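Local coordinates for galactan 1,3-beta-galactosidase (Phanerochaete chrysosporium, PDB 7BYS), which probably hydrolyses beta-1,3-linked galactan from chain ends, as a family 43 exo-galactosidase with an attached calcium-binding carbohydrate-binding module, at residues Ile140-Asp145 against Ala169-Val174; Val85-Asn88 against Glu93-Met96; Val112-Thr117 against Thr123-Phe128. All coordinates share one frame; numbering follows the deposited sequence.

Contact 1: Ile140-Asp145 against Ala169-Val174. With NAG (2-acetamido-2-deoxy-beta-D-glucopyranose), chain D.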
loop_
_atom_site.group_PDB
_atom_site.type_symbol
_atom_site.label_atom_id
_atom_site.label_comp_id
_atom_site.label_asym_id
_atom_site.label_seq_id
_atom_site.Cartn_x
_atom_site.Cartn_y
_atom_site.Cartn_z
ATOM N N ILE A 140 7.937 13.852 -0.720
ATOM C CA ILE A 140 8.380 14.991 -1.518
ATOM C C ILE A 140 7.329 15.199 -2.589
ATOM O O ILE A 140 6.957 14.249 -3.284
ATOM C CB ILE A 140 9.751 14.722 -2.174
ATOM C CG1 ILE A 140 10.835 14.493 -1.117
ATOM C CG2 ILE A 140 10.129 15.859 -3.144
ATOM C CD1 ILE A 140 11.160 15.714 -0.317
ATOM N N PHE A 141 6.839 16.429 -2.716
ATOM C CA PHE A 141 5.909 16.791 -3.776
ATOM C C PHE A 141 6.577 17.806 -4.694
ATOM O O PHE A 141 7.121 18.812 -4.226
ATOM C CB PHE A 141 4.617 17.389 -3.197
ATOM C CG PHE A 141 3.712 17.945 -4.254
ATOM C CD1 PHE A 141 3.023 17.091 -5.107
ATOM C CD2 PHE A 141 3.618 19.316 -4.459
ATOM C CE1 PHE A 141 2.230 17.586 -6.121
ATOM C CE2 PHE A 141 2.819 19.823 -5.482
ATOM C CZ PHE A 141 2.124 18.958 -6.311
ATOM N N GLN A 142 6.535 17.546 -5.999
ATOM C CA GLN A 142 7.065 18.461 -7.003
ATOM C C GLN A 142 5.898 19.081 -7.767
ATOM O O GLN A 142 5.134 18.372 -8.431
ATOM C CB GLN A 142 7.983 17.707 -7.960
ATOM C CG GLN A 142 8.696 18.591 -8.972
ATOM C CD GLN A 142 9.586 17.763 -9.880
ATOM O OE1 GLN A 142 9.147 16.746 -10.414
ATOM N NE2 GLN A 142 10.842 18.168 -10.024
ATOM N N ASP A 143 5.775 20.406 -7.684
ATOM C CA ASP A 143 4.709 21.112 -8.373
ATOM C C ASP A 143 5.039 21.244 -9.857
ATOM O O ASP A 143 6.162 20.993 -10.306
ATOM C CB ASP A 143 4.517 22.489 -7.736
ATOM C CG ASP A 143 3.086 22.998 -7.827
ATOM O OD1 ASP A 143 2.254 22.392 -8.535
ATOM O OD2 ASP A 143 2.808 24.028 -7.161
ATOM N N ASP A 144 4.031 21.655 -10.631
ATOM C CA ASP A 144 4.172 21.811 -12.074
ATOM C C ASP A 144 4.183 23.276 -12.494
ATOM O O ASP A 144 3.824 23.601 -13.634
ATOM C CB ASP A 144 3.118 20.995 -12.834
ATOM C CG ASP A 144 1.693 21.440 -12.543
ATOM O OD1 ASP A 144 1.480 22.355 -11.721
ATOM O OD2 ASP A 144 0.766 20.862 -13.156
ATOM N N ASP A 145 4.578 24.163 -11.591
ATOM C CA ASP A 145 4.897 25.529 -11.970
ATOM C C ASP A 145 6.196 25.555 -12.771
ATOM O O ASP A 145 6.852 24.534 -12.984
ATOM C CB ASP A 145 4.991 26.408 -10.728
ATOM C CG ASP A 145 6.089 25.966 -9.772
ATOM O OD1 ASP A 145 6.402 24.756 -9.696
ATOM O OD2 ASP A 145 6.637 26.841 -9.073
ATOM N N ALA A 169 16.357 25.564 -4.601
ATOM C CA ALA A 169 16.342 25.300 -6.034
ATOM C C ALA A 169 17.190 24.101 -6.434
ATOM O O ALA A 169 17.062 23.644 -7.572
ATOM C CB ALA A 169 16.781 26.551 -6.809
ATOM N N ASN A 170 18.066 23.610 -5.551
ATOM C CA ASN A 170 18.800 22.378 -5.803
ATOM C C ASN A 170 18.062 21.149 -5.305
ATOM O O ASN A 170 18.503 20.027 -5.582
ATOM C CB ASN A 170 20.164 22.425 -5.115
ATOM C CG ASN A 170 21.065 23.488 -5.694
ATOM O OD1 ASN A 170 21.108 23.694 -6.908
ATOM N ND2 ASN A 170 21.783 24.181 -4.821
ATOM N N TYR A 171 16.961 21.338 -4.577
ATOM C CA TYR A 171 16.295 20.242 -3.861
ATOM C C TYR A 171 17.205 19.613 -2.798
ATOM O O TYR A 171 17.082 18.425 -2.481
ATOM C CB TYR A 171 15.748 19.152 -4.798
ATOM C CG TYR A 171 14.827 19.578 -5.925
ATOM C CD1 TYR A 171 14.095 20.762 -5.882
ATOM C CD2 TYR A 171 14.663 18.747 -7.034
ATOM C CE1 TYR A 171 13.228 21.109 -6.929
ATOM C CE2 TYR A 171 13.801 19.081 -8.075
ATOM C CZ TYR A 171 13.088 20.264 -8.024
ATOM O OH TYR A 171 12.222 20.591 -9.051
ATOM N N TYR A 172 18.142 20.379 -2.239
ATOM C CA TYR A 172 19.105 19.837 -1.281
ATOM C C TYR A 172 18.749 20.143 0.163
ATOM O O TYR A 172 19.281 19.489 1.068
ATOM C CB TYR A 172 20.510 20.413 -1.517
ATOM C CG TYR A 172 21.221 19.956 -2.769
ATOM C CD1 TYR A 172 20.705 18.950 -3.586
ATOM C CD2 TYR A 172 22.432 20.538 -3.128
ATOM C CE1 TYR A 172 21.382 18.545 -4.736
ATOM C CE2 TYR A 172 23.108 20.151 -4.267
ATOM C CZ TYR A 172 22.590 19.154 -5.065
ATOM O OH TYR A 172 23.286 18.781 -6.203
ATOM N N ASN A 173 17.881 21.121 0.399
ATOM C CA ASN A 173 17.655 21.619 1.743
ATOM C C ASN A 173 16.295 22.301 1.781
ATOM O O ASN A 173 15.759 22.721 0.752
ATOM C CB ASN A 173 18.792 22.572 2.141
ATOM C CG ASN A 173 18.699 23.038 3.570
ATOM O OD1 ASN A 173 18.181 22.335 4.442
ATOM N ND2 ASN A 173 19.204 24.246 3.820
ATOM N N VAL A 174 15.745 22.412 2.987
ATOM C CA VAL A 174 14.470 23.084 3.209
ATOM C C VAL A 174 14.741 24.558 3.484
ATOM O O VAL A 174 15.571 24.889 4.341
ATOM C CB VAL A 174 13.729 22.435 4.388
ATOM C CG1 VAL A 174 12.512 23.246 4.745
ATOM C CG2 VAL A 174 13.370 20.986 4.069
HETATM C C1 NAG D . 19.190 24.852 5.126
HETATM C C2 NAG D . 20.583 25.232 5.620
HETATM C C3 NAG D . 20.553 25.893 6.955
HETATM C C4 NAG D . 19.579 27.037 6.992
HETATM C C5 NAG D . 18.197 26.561 6.536
HETATM C C6 NAG D . 17.189 27.670 6.598
HETATM C C7 NAG D . 21.149 22.793 6.412
HETATM C C8 NAG D . 22.114 21.604 6.327
HETATM N N2 NAG D . 21.450 24.001 5.632
HETATM O O3 NAG D . 21.884 26.384 7.279
HETATM O O4 NAG D . 19.502 27.562 8.320
HETATM O O5 NAG D . 18.280 26.045 5.161
HETATM O O6 NAG D . 17.301 28.470 5.451
HETATM O O7 NAG D . 20.186 22.713 7.110
#
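The phenol ring of Y171 and the side-chain amide of Q142 meet with their planes 65° apart. Y171 OH lies in the amide plane, whereas Q142 NE2 stands obliquely to the ring, 3.7 Å from Y171 CE2. Elsewhere in the loop, the ring of Y172 carries N170 CB over the centre of one face, 3.5 Å above its plane. The contact is carried by one hydrogen bond, from Q142 NE2 to Y171 OH at 3.0 Å, with an N-H...O angle of 163°. Q142 gets there by an extended chain whose CG is anti to the backbone N (chi1 -174°), and its side chain crosses that of Y171 at about a right angle.

In the five-bladed propeller of family 43, strand 138-142 and strand 174-181 are the two outermost strands of one four-stranded blade. The loop holding Y171, which has left-handed backbone angles, leads into the second of these. At its far end N173 ND2 is joined covalently to NAG C1 (1.4 Å), and V174 O comes within 3.1 Å of NAG O5, marking the side of the loop that carries the sugar.

Q142 NE2 also bonds to F87 O in the preceding blade, while Y171 OH bonds to Q148 O. Since a backbone carbonyl can only accept, the hydroxyl donates to Q148 O and accepts from Q142 NE2, which would hold its rotation.

Contact 2: Val85-Asn88 against Glu93-Met96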
loop_
_atom_site.group_PDB
_atom_site.type_symbol
_atom_site.label_atom_id
_atom_site.label_comp_id
_atom_site.label_asym_id
_atom_site.label_seq_id
_atom_site.Cartn_x
_atom_site.Cartn_y
_atom_site.Cartn_z
ATOM N N VAL A 85 11.913 10.304 -5.085
ATOM C CA VAL A 85 12.896 10.820 -6.038
ATOM C C VAL A 85 12.211 11.781 -6.999
ATOM O O VAL A 85 11.155 11.464 -7.562
ATOM C CB VAL A 85 13.591 9.695 -6.830
ATOM C CG1 VAL A 85 14.625 10.291 -7.792
ATOM C CG2 VAL A 85 14.270 8.699 -5.898
ATOM N N ILE A 86 12.811 12.959 -7.169
ATOM C CA ILE A 86 12.367 13.925 -8.166
ATOM C C ILE A 86 13.558 14.379 -9.004
ATOM O O ILE A 86 14.709 14.352 -8.555
ATOM C CB ILE A 86 11.625 15.134 -7.548
ATOM C CG1 ILE A 86 12.498 15.849 -6.521
ATOM C CG2 ILE A 86 10.286 14.703 -6.939
ATOM C CD1 ILE A 86 11.849 17.112 -5.977
ATOM N N PHE A 87 13.278 14.807 -10.233
ATOM C CA PHE A 87 14.322 15.253 -11.151
ATOM C C PHE A 87 14.451 16.767 -11.094
ATOM O O PHE A 87 13.456 17.490 -11.231
ATOM C CB PHE A 87 14.012 14.815 -12.580
ATOM C CG PHE A 87 15.052 15.235 -13.589
ATOM C CD1 PHE A 87 16.322 14.672 -13.576
ATOM C CD2 PHE A 87 14.757 16.194 -14.545
ATOM C CE1 PHE A 87 17.281 15.054 -14.517
ATOM C CE2 PHE A 87 15.710 16.580 -15.483
ATOM C CZ PHE A 87 16.962 16.004 -15.468
ATOM N N ASN A 88 15.676 17.231 -10.896
ATOM C CA ASN A 88 15.993 18.653 -10.887
ATOM C C ASN A 88 16.479 19.060 -12.279
ATOM O O ASN A 88 17.571 18.662 -12.707
ATOM C CB ASN A 88 17.052 18.946 -9.834
ATOM C CG ASN A 88 17.273 20.429 -9.646
ATOM O OD1 ASN A 88 17.873 21.080 -10.496
ATOM N ND2 ASN A 88 16.772 20.974 -8.550
ATOM N N GLU A 93 19.771 16.517 -12.451
ATOM C CA GLU A 93 20.140 15.618 -11.373
ATOM C C GLU A 93 18.886 15.039 -10.738
ATOM O O GLU A 93 17.901 15.754 -10.521
ATOM C CB GLU A 93 20.908 16.402 -10.308
ATOM C CG GLU A 93 21.504 15.554 -9.218
ATOM C CD GLU A 93 22.420 16.348 -8.319
ATOM O OE1 GLU A 93 21.932 17.297 -7.657
ATOM O OE2 GLU A 93 23.631 16.035 -8.278
ATOM N N TYR A 94 18.930 13.740 -10.444
ATOM C CA TYR A 94 17.889 13.085 -9.664
ATOM C C TYR A 94 18.232 13.204 -8.191
ATOM O O TYR A 94 19.374 12.964 -7.789
ATOM C CB TYR A 94 17.759 11.615 -10.071
ATOM C CG TYR A 94 17.322 11.478 -11.505
ATOM C CD1 TYR A 94 15.980 11.437 -11.846
ATOM C CD2 TYR A 94 18.261 11.443 -12.534
ATOM C CE1 TYR A 94 15.578 11.353 -13.162
ATOM C CE2 TYR A 94 17.872 11.353 -13.833
ATOM C CZ TYR A 94 16.536 11.308 -14.149
ATOM O OH TYR A 94 16.167 11.214 -15.468
ATOM N N VAL A 95 17.248 13.596 -7.389
ATOM C CA VAL A 95 17.460 13.840 -5.970
ATOM C C VAL A 95 16.504 12.956 -5.196
ATOM O O VAL A 95 15.280 13.050 -5.378
ATOM C CB VAL A 95 17.284 15.321 -5.598
ATOM C CG1 VAL A 95 17.692 15.532 -4.162
ATOM C CG2 VAL A 95 18.119 16.208 -6.545
ATOM N N MET A 96 17.066 12.093 -4.350
ATOM C CA MET A 96 16.314 11.204 -3.478
ATOM C C MET A 96 16.278 11.781 -2.070
ATOM O O MET A 96 17.319 12.170 -1.530
ATOM C CB MET A 96 16.963 9.819 -3.444
ATOM C CG MET A 96 16.242 8.828 -2.537
ATOM S SD MET A 96 17.190 7.292 -2.348
ATOM C CE MET A 96 17.187 6.656 -4.030
#
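The beta hairpin of strands 79-88 and 93-101 brings V85-N88 antiparallel to E93-M96, their segment axes 4.6 Å apart at closest approach. Two hydrogen-bonded pairs define the register: I86 with V95, where V95 N to I86 O is 2.9 Å, and N88 with E93, where N88 N to E93 O is 2.7 Å. Between and beside them lie the non-hydrogen-bonded pairs F87-Y94 and V85-M96, whose four side chains share one face of the sheet.

There F87 CD1 sits over the centre of the Y94 ring, 3.3 Å above its plane, and the two ring planes make 48°, an oblique pair. Y94 CG is anti to its carbonyl carbon (chi1 -63°), which swings the ring back along the strand to the flank of F87. These strands are the first two of a four-stranded propeller blade, and Y94 also touches L25 of another blade. V85 CG1 meets the ring at its edge, 4.1 Å from Y94 CB, while V85 CG2 lies 3.8 Å from M96 CB. Replacing Y94 by alanine would probably open a gap under F87 CD1 and leave the F87 ring freer to turn. On the other face, N88 bonds to N91 and A169, and E93 to Y172 of the neighbouring blade.

Contact 3: Val112-Thr117 against Thr123-Phe128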
loop_
_atom_site.group_PDB
_atom_site.type_symbol
_atom_site.label_atom_id
_atom_site.label_comp_id
_atom_site.label_asym_id
_atom_site.label_seq_id
_atom_site.Cartn_x
_atom_site.Cartn_y
_atom_site.Cartn_z
ATOM N N VAL A 112 19.422 12.745 2.155
ATOM C CA VAL A 112 19.426 13.166 0.758
ATOM C C VAL A 112 20.521 12.407 0.017
ATOM O O VAL A 112 21.617 12.192 0.553
ATOM C CB VAL A 112 19.605 14.691 0.603
ATOM C CG1 VAL A 112 19.572 15.087 -0.872
ATOM C CG2 VAL A 112 18.525 15.435 1.380
ATOM N N ALA A 113 20.219 11.979 -1.204
ATOM C CA ALA A 113 21.206 11.352 -2.076
ATOM C C ALA A 113 20.922 11.786 -3.505
ATOM O O ALA A 113 19.799 12.182 -3.838
ATOM C CB ALA A 113 21.212 9.818 -1.955
ATOM N N THR A 114 21.943 11.727 -4.362
ATOM C CA THR A 114 21.809 12.254 -5.716
ATOM C C THR A 114 22.359 11.279 -6.750
ATOM O O THR A 114 23.184 10.413 -6.447
ATOM C CB THR A 114 22.526 13.607 -5.888
ATOM O OG1 THR A 114 23.917 13.446 -5.589
ATOM C CG2 THR A 114 21.947 14.665 -4.961
ATOM N N ALA A 115 21.901 11.439 -7.988
ATOM C CA ALA A 115 22.436 10.633 -9.078
ATOM C C ALA A 115 22.180 11.328 -10.404
ATOM O O ALA A 115 21.315 12.199 -10.512
ATOM C CB ALA A 115 21.839 9.221 -9.075
ATOM N N LYS A 116 22.936 10.921 -11.424
ATOM C CA LYS A 116 22.734 11.453 -12.763
ATOM C C LYS A 116 21.792 10.607 -13.615
ATOM O O LYS A 116 21.373 11.061 -14.687
ATOM C CB LYS A 116 24.074 11.636 -13.487
ATOM C CG LYS A 116 25.046 12.522 -12.742
ATOM C CD LYS A 116 24.501 13.929 -12.568
ATOM C CE LYS A 116 24.409 14.654 -13.897
ATOM N NZ LYS A 116 24.153 16.111 -13.699
ATOM N N THR A 117 21.434 9.412 -13.166
ATOM C CA THR A 117 20.490 8.552 -13.860
ATOM C C THR A 117 19.418 8.144 -12.864
ATOM O O THR A 117 19.657 8.161 -11.653
ATOM C CB THR A 117 21.184 7.304 -14.425
ATOM O OG1 THR A 117 21.761 6.551 -13.354
ATOM C CG2 THR A 117 22.287 7.716 -15.402
ATOM N N THR A 123 24.376 8.710 -4.535
ATOM C CA THR A 123 25.453 9.061 -3.615
ATOM C C THR A 123 24.865 9.843 -2.445
ATOM O O THR A 123 24.289 10.922 -2.638
ATOM C CB THR A 123 26.531 9.883 -4.330
ATOM O OG1 THR A 123 25.936 11.011 -4.974
ATOM C CG2 THR A 123 27.252 9.038 -5.368
ATOM N N TYR A 124 24.990 9.280 -1.247
ATOM C CA TYR A 124 24.419 9.869 -0.048
ATOM C C TYR A 124 25.176 11.134 0.323
ATOM O O TYR A 124 26.412 11.158 0.321
ATOM C CB TYR A 124 24.526 8.828 1.065
ATOM C CG TYR A 124 24.187 9.251 2.475
ATOM C CD1 TYR A 124 22.925 9.729 2.809
ATOM C CD2 TYR A 124 25.115 9.092 3.492
ATOM C CE1 TYR A 124 22.614 10.074 4.115
ATOM C CE2 TYR A 124 24.822 9.436 4.790
ATOM C CZ TYR A 124 23.565 9.913 5.102
ATOM O OH TYR A 124 23.302 10.242 6.407
ATOM N N LYS A 125 24.431 12.186 0.652
ATOM C CA LYS A 125 24.984 13.490 0.981
ATOM C C LYS A 125 24.922 13.806 2.464
ATOM O O LYS A 125 25.456 14.840 2.884
ATOM C CB LYS A 125 24.236 14.594 0.221
ATOM C CG LYS A 125 24.292 14.474 -1.295
ATOM C CD LYS A 125 25.723 14.561 -1.810
ATOM C CE LYS A 125 25.823 15.495 -3.007
ATOM N NZ LYS A 125 25.213 16.835 -2.739
ATOM N N GLY A 126 24.286 12.957 3.265
ATOM C CA GLY A 126 24.128 13.252 4.672
ATOM C C GLY A 126 22.687 13.373 5.128
ATOM O O GLY A 126 21.759 13.530 4.320
ATOM N N SER A 127 22.498 13.296 6.440
ATOM C CA SER A 127 21.186 13.428 7.055
ATOM C C SER A 127 21.132 14.656 7.956
ATOM O O SER A 127 22.153 15.084 8.511
ATOM C CB SER A 127 20.838 12.174 7.857
ATOM O OG SER A 127 20.864 11.027 7.019
ATOM N N PHE A 128 19.930 15.215 8.115
ATOM C CA PHE A 128 19.769 16.424 8.912
ATOM C C PHE A 128 18.315 16.589 9.347
ATOM O O PHE A 128 17.411 15.918 8.839
ATOM C CB PHE A 128 20.265 17.661 8.149
ATOM C CG PHE A 128 19.542 17.903 6.843
ATOM C CD1 PHE A 128 19.959 17.293 5.667
ATOM C CD2 PHE A 128 18.444 18.733 6.798
ATOM C CE1 PHE A 128 19.290 17.522 4.476
ATOM C CE2 PHE A 128 17.770 18.962 5.609
ATOM C CZ PHE A 128 18.199 18.353 4.453
#
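A113 and Y124 form the central non-hydrogen-bonded pair, CA to CA 4.1 Å, of the beta hairpin made by strands 109-115 and 123-128, the last two strands of a propeller blade.

Backbone bonds come first. T114 and T123 are bonded both ways, T123 N to T114 O at 2.8 Å and T114 N to T123 O, and K125 N reaches V112 O at 2.8 Å. Further along, F128 pairs with V110, one residue out of step with the T114-T123 pair. The extra residue is a beta bulge, with K125 and G126 together facing V112. G126 has a positive phi of 119°, at which a CB would run into the carbonyl O of K125; this calls for glycine.

Apolar contacts are few. V112 CG2 touches the F128 ring at CE1 (3.8 Å), approaching obliquely, and the F128 side chain also comes within about 4 Å, nearest atoms, of the sugar on N173. A113 CB rests on Y124 CA.

Among the polar side chains, T114 OG1 lies 3.8 Å from K125 CE. The K125 chain is bent at chi2, chi3 and chi4, and its ammonium makes a cation-pi contact with Y172.

Within strand 123-128, Y124 curls beside the bulge: G126 N stands 3.4 Å above the centre of its ring, and Y124 OH is hydrogen-bonded at 2.6 Å to S127 OG, which lies in the ring plane.

Contacts 2 and 3 hold successive hairpins of the same four-stranded sheet, joined by M96 N to A113 O and Y94 N to A115 O, both 2.8 Å. Contact 2 is the more buried, with six of eight touching residues enclosed and apolar packing on one face. Contact 3, at the outer edge strand, has exposed threonine and lysine side chains and a bulge. Contact 1 belongs to the next blade and buries little, 72 Å² against 433 Å² for contact 2, resting on one side-chain bond. Its loop bridges the blades: Y171 O packs on V95 CG1 of contact 2, while Y172 CE1 packs on T114 CG2 of contact 3.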